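Local coordinates for glycoside hydrolase family protein (Novosphingobium sp. PP1Y, PDB 6Q2F) that probably hydrolyses alpha-L-rhamnosides as an alpha-L-rhamnosidase, cleaving terminal rhamnose from its glycoside substrates, at residues 464-469 and 503-508; 559-564 and 589-594; 462-465 and 470-473. One frame throughout, in Å; residues are numbered along the deposited sequence.

Contact 1: 464-469 and 503-508; sequences VDKFDG and DSIEVG. With NA (sodium ion), chain B.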
loop_
_atom_site.group_PDB
_atom_site.type_symbol
_atom_site.label_atom_id
_atom_site.label_comp_id
_atom_site.label_asym_id
_atom_site.label_seq_id
_atom_site.Cartn_x
_atom_site.Cartn_y
_atom_site.Cartn_z
ATOM N N VAL A 464 -7.213 17.769 -7.436
ATOM C CA VAL A 464 -8.245 18.504 -6.712
ATOM C C VAL A 464 -7.923 18.505 -5.214
ATOM O O VAL A 464 -7.323 17.564 -4.679
ATOM C CB VAL A 464 -9.643 17.906 -6.968
ATOM C CG1 VAL A 464 -9.798 16.530 -6.281
ATOM C CG2 VAL A 464 -10.739 18.855 -6.445
ATOM N N ASP A 465 -8.302 19.583 -4.540
ATOM C CA ASP A 465 -8.118 19.737 -3.101
ATOM C C ASP A 465 -8.783 18.576 -2.362
ATOM O O ASP A 465 -10.010 18.479 -2.317
ATOM C CB ASP A 465 -8.693 21.099 -2.665
ATOM C CG ASP A 465 -8.621 21.319 -1.151
ATOM O OD1 ASP A 465 -8.288 20.361 -0.415
ATOM O OD2 ASP A 465 -8.900 22.454 -0.706
ATOM N N LYS A 466 -7.973 17.675 -1.801
ATOM C CA LYS A 466 -8.481 16.429 -1.245
ATOM C C LYS A 466 -9.259 16.633 0.053
ATOM O O LYS A 466 -9.923 15.694 0.510
ATOM C CB LYS A 466 -7.314 15.461 -1.011
ATOM C CG LYS A 466 -6.382 15.281 -2.228
ATOM C CD LYS A 466 -6.978 14.305 -3.241
ATOM C CE LYS A 466 -6.076 14.186 -4.492
ATOM N NZ LYS A 466 -6.610 14.939 -5.680
ATOM N N PHE A 467 -9.180 17.817 0.658
ATOM C CA PHE A 467 -9.880 18.109 1.903
ATOM C C PHE A 467 -11.196 18.849 1.694
ATOM O O PHE A 467 -11.873 19.161 2.677
ATOM C CB PHE A 467 -8.960 18.918 2.829
ATOM C CG PHE A 467 -7.558 18.376 2.920
ATOM C CD1 PHE A 467 -7.330 17.098 3.415
ATOM C CD2 PHE A 467 -6.467 19.155 2.531
ATOM C CE1 PHE A 467 -6.050 16.586 3.507
ATOM C CE2 PHE A 467 -5.178 18.641 2.613
ATOM C CZ PHE A 467 -4.969 17.349 3.094
ATOM N N ASP A 468 -11.571 19.126 0.448
ATOM C CA ASP A 468 -12.742 19.933 0.106
ATOM C C ASP A 468 -13.747 19.062 -0.636
ATOM O O ASP A 468 -13.595 18.825 -1.836
ATOM C CB ASP A 468 -12.336 21.147 -0.733
ATOM C CG ASP A 468 -13.496 22.106 -0.982
ATOM O OD1 ASP A 468 -14.565 21.667 -1.453
ATOM O OD2 ASP A 468 -13.341 23.309 -0.684
ATOM N N GLY A 469 -14.793 18.631 0.077
ATOM C CA GLY A 469 -15.728 17.670 -0.495
ATOM C C GLY A 469 -16.424 18.182 -1.746
ATOM O O GLY A 469 -16.649 17.432 -2.702
ATOM N N ASP A 503 -6.338 4.772 -7.208
ATOM C CA ASP A 503 -4.989 4.252 -7.063
ATOM C C ASP A 503 -4.365 4.811 -5.782
ATOM O O ASP A 503 -4.882 5.751 -5.169
ATOM C CB ASP A 503 -4.167 4.658 -8.283
ATOM C CG ASP A 503 -3.019 3.712 -8.571
ATOM O OD1 ASP A 503 -2.734 2.832 -7.721
ATOM O OD2 ASP A 503 -2.404 3.865 -9.644
ATOM N N SER A 504 -3.242 4.217 -5.375
ATOM C CA SER A 504 -2.567 4.680 -4.163
ATOM C C SER A 504 -2.127 6.131 -4.343
ATOM O O SER A 504 -1.763 6.556 -5.442
ATOM C CB SER A 504 -1.370 3.779 -3.849
ATOM O OG SER A 504 -0.530 3.700 -4.973
ATOM N N ILE A 505 -2.186 6.914 -3.258
ATOM C CA ILE A 505 -2.154 8.371 -3.375
ATOM C C ILE A 505 -0.769 8.907 -3.054
ATOM O O ILE A 505 -0.139 8.505 -2.072
ATOM C CB ILE A 505 -3.222 9.037 -2.489
ATOM C CG1 ILE A 505 -3.285 10.528 -2.826
ATOM C CG2 ILE A 505 -2.935 8.847 -1.011
ATOM C CD1 ILE A 505 -4.611 11.192 -2.314
ATOM N N GLU A 506 -0.287 9.802 -3.913
ATOM C CA GLU A 506 0.950 10.544 -3.678
ATOM C C GLU A 506 0.813 11.862 -4.440
ATOM O O GLU A 506 1.063 11.908 -5.647
ATOM C CB GLU A 506 2.169 9.751 -4.131
ATOM C CG GLU A 506 3.487 10.384 -3.746
ATOM C CD GLU A 506 4.670 9.654 -4.360
ATOM O OE1 GLU A 506 4.518 8.480 -4.764
ATOM O OE2 GLU A 506 5.757 10.267 -4.447
ATOM N N VAL A 507 0.392 12.918 -3.731
ATOM C CA VAL A 507 0.074 14.199 -4.356
ATOM C C VAL A 507 0.788 15.348 -3.652
ATOM O O VAL A 507 0.432 16.516 -3.843
ATOM C CB VAL A 507 -1.447 14.434 -4.380
ATOM C CG1 VAL A 507 -2.128 13.392 -5.266
ATOM C CG2 VAL A 507 -2.041 14.425 -2.943
ATOM N N GLY A 508 1.804 15.039 -2.851
ATOM C CA GLY A 508 2.512 16.080 -2.120
ATOM C C GLY A 508 1.852 16.389 -0.789
ATOM O O GLY A 508 0.915 15.714 -0.357
HETATM NA NA NA B . -0.717 1.339 -6.116
#
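K466 meets I505 and V507 with the carbon part of its chain. Its CE lies 4.0 Å from I505 CD1 and 4.1 Å from V507 CG1. CD also touches I505 CD1. The lysine and isoleucine chains lie alongside and run opposite ways, so their ends overlap, and V507 is met at a slant. No hydrogen bond spans the two segments. The lysine chain is bent twice, and its last torsion (chi4 -104°) turns NZ away from the apolar pair and back to its own loop. There NZ donates to V464 O over 2.9 Å, in the carbonyl plane and on a lone pair. It also forms a salt bridge with E463 and a hydrogen bond with T139. The buried ammonium group is thus held by three partners, and the glutamate probably balances its charge. The same loop makes a type I turn from D465 to D468. D465 OD1 accepts from F467 N at 2.9 Å, an Asx turn. The sodium ion is bound by S504 OG at 2.6 Å and by D503 OD1 at 3.0 Å. S504 N also reaches D503 OD1, from above the carboxylate plane. Segment 503-508 follows barrel strand 497-502. The loop 464-469 leads into helix 469-487. Helix 543-575 flanks both, with L561 and H565 against K466 and Y566 against I505.

Contact 2: 559-564 and 589-594; sequences DLLASE and RPMLGD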
loop_
_atom_site.group_PDB
_atom_site.type_symbol
_atom_site.label_atom_id
_atom_site.label_comp_id
_atom_site.label_asym_id
_atom_site.label_seq_id
_atom_site.Cartn_x
_atom_site.Cartn_y
_atom_site.Cartn_z
ATOM N N ASP A 559 -8.697 13.432 8.871
ATOM C CA ASP A 559 -10.143 13.210 8.894
ATOM C C ASP A 559 -10.788 13.659 7.589
ATOM O O ASP A 559 -11.682 12.991 7.055
ATOM C CB ASP A 559 -10.785 13.966 10.069
ATOM C CG ASP A 559 -10.479 13.337 11.440
ATOM O OD1 ASP A 559 -10.146 12.122 11.506
ATOM O OD2 ASP A 559 -10.583 14.073 12.446
ATOM N N LEU A 560 -10.371 14.817 7.078
ATOM C CA LEU A 560 -11.022 15.355 5.889
ATOM C C LEU A 560 -10.633 14.565 4.639
ATOM O O LEU A 560 -11.462 14.361 3.750
ATOM C CB LEU A 560 -10.704 16.846 5.745
ATOM C CG LEU A 560 -11.206 17.776 6.875
ATOM C CD1 LEU A 560 -10.702 19.198 6.695
ATOM C CD2 LEU A 560 -12.724 17.775 6.979
ATOM N N LEU A 561 -9.390 14.086 4.572
ATOM C CA LEU A 561 -8.999 13.202 3.472
ATOM C C LEU A 561 -9.976 12.036 3.357
ATOM O O LEU A 561 -10.540 11.777 2.290
ATOM C CB LEU A 561 -7.574 12.687 3.693
ATOM C CG LEU A 561 -7.085 11.779 2.580
ATOM C CD1 LEU A 561 -6.967 12.556 1.259
ATOM C CD2 LEU A 561 -5.715 11.160 2.940
ATOM N N ALA A 562 -10.239 11.366 4.486
ATOM C CA ALA A 562 -11.105 10.192 4.478
ATOM C C ALA A 562 -12.542 10.559 4.143
ATOM O O ALA A 562 -13.199 9.871 3.357
ATOM C CB ALA A 562 -11.034 9.482 5.831
ATOM N N SER A 563 -13.058 11.629 4.737
ATOM C CA SER A 563 -14.461 11.948 4.485
ATOM C C SER A 563 -14.657 12.769 3.216
ATOM O O SER A 563 -15.545 12.465 2.415
ATOM C CB SER A 563 -15.068 12.692 5.684
ATOM O OG SER A 563 -14.521 13.992 5.799
ATOM N N GLU A 564 -13.841 13.803 3.021
ATOM C CA GLU A 564 -14.099 14.739 1.930
ATOM C C GLU A 564 -13.579 14.217 0.590
ATOM O O GLU A 564 -14.190 14.469 -0.446
ATOM C CB GLU A 564 -13.496 16.118 2.239
ATOM C CG GLU A 564 -14.016 16.753 3.553
ATOM C CD GLU A 564 -15.534 16.638 3.711
ATOM O OE1 GLU A 564 -16.250 17.454 3.091
ATOM O OE2 GLU A 564 -16.006 15.716 4.426
ATOM N N ARG A 589 4.653 6.394 4.413
ATOM C CA ARG A 589 3.767 7.473 4.830
ATOM C C ARG A 589 3.930 8.635 3.863
ATOM O O ARG A 589 4.631 9.614 4.153
ATOM C CB ARG A 589 4.057 7.883 6.278
ATOM C CG ARG A 589 3.015 8.866 6.855
ATOM C CD ARG A 589 3.247 9.140 8.332
ATOM N NE ARG A 589 2.020 9.627 8.962
ATOM C CZ ARG A 589 1.880 9.884 10.258
ATOM N NH1 ARG A 589 2.900 9.710 11.097
ATOM N NH2 ARG A 589 0.709 10.315 10.713
ATOM N N PRO A 590 3.309 8.548 2.685
ATOM C CA PRO A 590 3.492 9.606 1.681
ATOM C C PRO A 590 2.754 10.892 2.025
ATOM O O PRO A 590 3.142 11.958 1.537
ATOM C CB PRO A 590 2.933 8.970 0.403
ATOM C CG PRO A 590 1.919 8.018 0.902
ATOM C CD PRO A 590 2.451 7.466 2.194
HETATM N N MSE A 591 1.705 10.819 2.842
HETATM C CA MSE A 591 0.972 12.009 3.284
HETATM C C MSE A 591 0.209 11.672 4.562
HETATM O O MSE A 591 0.209 10.516 4.991
HETATM C CB MSE A 591 -0.003 12.484 2.223
HETATM C CG MSE A 591 -1.140 11.502 2.008
HETATM SE SE MSE A 591 -2.463 11.994 0.673
HETATM C CE MSE A 591 -3.185 13.641 1.432
ATOM N N LEU A 592 -0.434 12.677 5.161
ATOM C CA LEU A 592 -1.294 12.441 6.310
ATOM C C LEU A 592 -2.500 11.620 5.891
ATOM O O LEU A 592 -2.952 11.661 4.742
ATOM C CB LEU A 592 -1.760 13.758 6.936
ATOM C CG LEU A 592 -0.616 14.571 7.534
ATOM C CD1 LEU A 592 -1.107 15.950 8.001
ATOM C CD2 LEU A 592 0.017 13.766 8.703
ATOM N N GLY A 593 -3.026 10.877 6.844
ATOM C CA GLY A 593 -4.192 10.050 6.607
ATOM C C GLY A 593 -4.040 8.703 7.279
ATOM O O GLY A 593 -2.936 8.225 7.546
ATOM N N ASP A 594 -5.174 8.084 7.563
ATOM C CA ASP A 594 -5.225 6.747 8.117
ATOM C C ASP A 594 -5.634 5.771 7.020
ATOM O O ASP A 594 -6.677 5.954 6.394
ATOM C CB ASP A 594 -6.213 6.676 9.275
ATOM C CG ASP A 594 -6.321 5.267 9.821
ATOM O OD1 ASP A 594 -5.396 4.870 10.543
ATOM O OD2 ASP A 594 -7.289 4.569 9.488
#
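L561, on helix 543-575, faces the irregular backbone of M591-G593, and L561 CA comes to 6.5 Å from G593 CA. The helix belongs to the connection between parallel strands 497-502 and 579-582 of the (beta/alpha)8 barrel, and 589-594 is in the loop that follows the second of these strands. The helix is locally widened by a pi-type turn at 561-564. L561 carries the contact. Its CG stands anti to the backbone N (chi1 -179°), which sends both methyls out to the loop. The leucine and the selenomethionine M591 meet end to end, each pointing at the other. M591 CE lies 3.9 Å from L561 CD1 and 3.9 Å from L561 CD2, so the end methyl sits against both branches of the leucine. The M591 chain is extended at chi2 and bent at chi3 (-62°), next to its selenium. The contact is buried and has no hydrogen bond across it. Polar groups at its margins are paired with other parts of the chain: D559 forms a salt bridge with R524 of helix 516-524, and D594 bonds to Y738 and N766. On the side of the helix away from the loop, S563 OG donates to E564 OE2 at 2.7 Å, on the anti lone pair of that oxygen. Glycine fits at G593 for two reasons. Its backbone angles would jam a CB against L592 O, and that CB would also run into L561. L561 CD2 stands 3.3 Å from L592 O and 4.1 Å from G593 CA.

Contact 3: 462-465 and 470-473; sequences LEVD and EAVR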
loop_
_atom_site.group_PDB
_atom_site.type_symbol
_atom_site.label_atom_id
_atom_site.label_comp_id
_atom_site.label_asym_id
_atom_site.label_seq_id
_atom_site.Cartn_x
_atom_site.Cartn_y
_atom_site.Cartn_z
ATOM N N LEU A 462 -4.366 20.136 -12.244
ATOM C CA LEU A 462 -4.223 20.101 -10.795
ATOM C C LEU A 462 -4.955 18.919 -10.167
ATOM O O LEU A 462 -6.102 18.621 -10.510
ATOM C CB LEU A 462 -4.748 21.404 -10.201
ATOM C CG LEU A 462 -3.970 22.634 -10.657
ATOM C CD1 LEU A 462 -4.675 23.903 -10.161
ATOM C CD2 LEU A 462 -2.539 22.563 -10.113
ATOM N N GLU A 463 -4.274 18.247 -9.241
ATOM C CA GLU A 463 -4.961 17.404 -8.283
ATOM C C GLU A 463 -5.970 18.242 -7.503
ATOM O O GLU A 463 -5.639 19.307 -6.984
ATOM C CB GLU A 463 -3.930 16.757 -7.346
ATOM C CG GLU A 463 -3.056 15.682 -8.034
ATOM C CD GLU A 463 -3.810 14.369 -8.232
ATOM O OE1 GLU A 463 -4.873 14.196 -7.595
ATOM O OE2 GLU A 463 -3.342 13.511 -9.016
ATOM N N VAL A 464 -7.213 17.769 -7.436
ATOM C CA VAL A 464 -8.245 18.504 -6.712
ATOM C C VAL A 464 -7.923 18.505 -5.214
ATOM O O VAL A 464 -7.323 17.564 -4.679
ATOM C CB VAL A 464 -9.643 17.906 -6.968
ATOM C CG1 VAL A 464 -9.798 16.530 -6.281
ATOM C CG2 VAL A 464 -10.739 18.855 -6.445
ATOM N N ASP A 465 -8.302 19.583 -4.540
ATOM C CA ASP A 465 -8.118 19.737 -3.101
ATOM C C ASP A 465 -8.783 18.576 -2.362
ATOM O O ASP A 465 -10.010 18.479 -2.317
ATOM C CB ASP A 465 -8.693 21.099 -2.665
ATOM C CG ASP A 465 -8.621 21.319 -1.151
ATOM O OD1 ASP A 465 -8.288 20.361 -0.415
ATOM O OD2 ASP A 465 -8.900 22.454 -0.706
ATOM N N GLU A 470 -16.814 19.464 -1.742
ATOM C CA GLU A 470 -17.465 20.020 -2.919
ATOM C C GLU A 470 -16.533 20.003 -4.128
ATOM O O GLU A 470 -16.965 19.711 -5.246
ATOM C CB GLU A 470 -17.949 21.442 -2.630
ATOM C CG GLU A 470 -18.445 22.172 -3.868
ATOM C CD GLU A 470 -19.665 21.512 -4.494
ATOM O OE1 GLU A 470 -20.391 20.755 -3.787
ATOM O OE2 GLU A 470 -19.904 21.745 -5.693
ATOM N N ALA A 471 -15.263 20.355 -3.933
ATOM C CA ALA A 471 -14.333 20.395 -5.056
ATOM C C ALA A 471 -14.106 18.987 -5.604
ATOM O O ALA A 471 -14.093 18.775 -6.825
ATOM C CB ALA A 471 -13.002 21.018 -4.615
ATOM N N VAL A 472 -13.962 18.012 -4.699
ATOM C CA VAL A 472 -13.813 16.617 -5.092
ATOM C C VAL A 472 -15.019 16.165 -5.903
ATOM O O VAL A 472 -14.875 15.536 -6.959
ATOM C CB VAL A 472 -13.595 15.735 -3.849
ATOM C CG1 VAL A 472 -13.672 14.266 -4.249
ATOM C CG2 VAL A 472 -12.239 16.042 -3.226
ATOM N N ARG A 473 -16.227 16.520 -5.450
ATOM C CA ARG A 473 -17.442 16.107 -6.145
ATOM C C ARG A 473 -17.522 16.709 -7.537
ATOM O O ARG A 473 -17.903 16.027 -8.494
ATOM C CB ARG A 473 -18.672 16.513 -5.338
ATOM C CG ARG A 473 -19.996 16.271 -6.056
ATOM C CD ARG A 473 -21.181 16.595 -5.114
ATOM N NE ARG A 473 -21.365 15.562 -4.100
ATOM C CZ ARG A 473 -22.060 14.450 -4.309
ATOM N NH1 ARG A 473 -22.630 14.237 -5.492
ATOM N NH2 ARG A 473 -22.207 13.573 -3.335
#
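The first turn of helix 469-487 packs back on the loop that leads into it, with V464 set against A471 and V472. D468 between the segments is the N-cap residue, and its OD1 accepts from A471 N. V464 has its two methyls on two different neighbours. With chi1 at 71°, CG2 is anti to the backbone N and CG1 lies between N and the carbonyl carbon. CG2 rests 3.6 Å from A471 CB and 3.4 Å from A471 O. CG1 meets V472 CG2 at 3.9 Å, and the two valines cross at about a right angle. V472 CG2 is also 3.4 Å from D465 O, so it bridges the side chain of V464 and the backbone after it. With an alanine here, both of these methyls are gone, and a gap is likely to open beside A471 CB and V472 CG2. H565 and T568 of helix 543-575 cover V472 as well. The D465 carboxylate has its partners outside the contact, T513 and K151. Across the two segments there is no hydrogen bond or salt bridge. With no directional bond between them, van der Waals fit holds the loop to the helix, and the contact depends on shape.

The contacts form a connected row that runs outward from the loops after barrel strands 497-502 and 579-582. The centre of contact 1 is about 8 Å from those of contacts 2 and 3, which are about 14 Å apart. Contacts 1 and 3 share V464 and D465, and V507 CG1 touches E463 CD at 3.5 Å. I505 CG2 packs on M591 SE at 3.6 Å, joining contact 1 to contact 2. E564 O reaches V472 CB at 3.7 Å. D503 and S504 of contact 1 bind sodium with E583, E586 and E644. The M591 side chain is about 13 Å from this ion. Segments 503-508 and 589-594 follow barrel strands, where (beta/alpha)8 enzymes hold their active site, so contacts 1 and 2 probably lie near it.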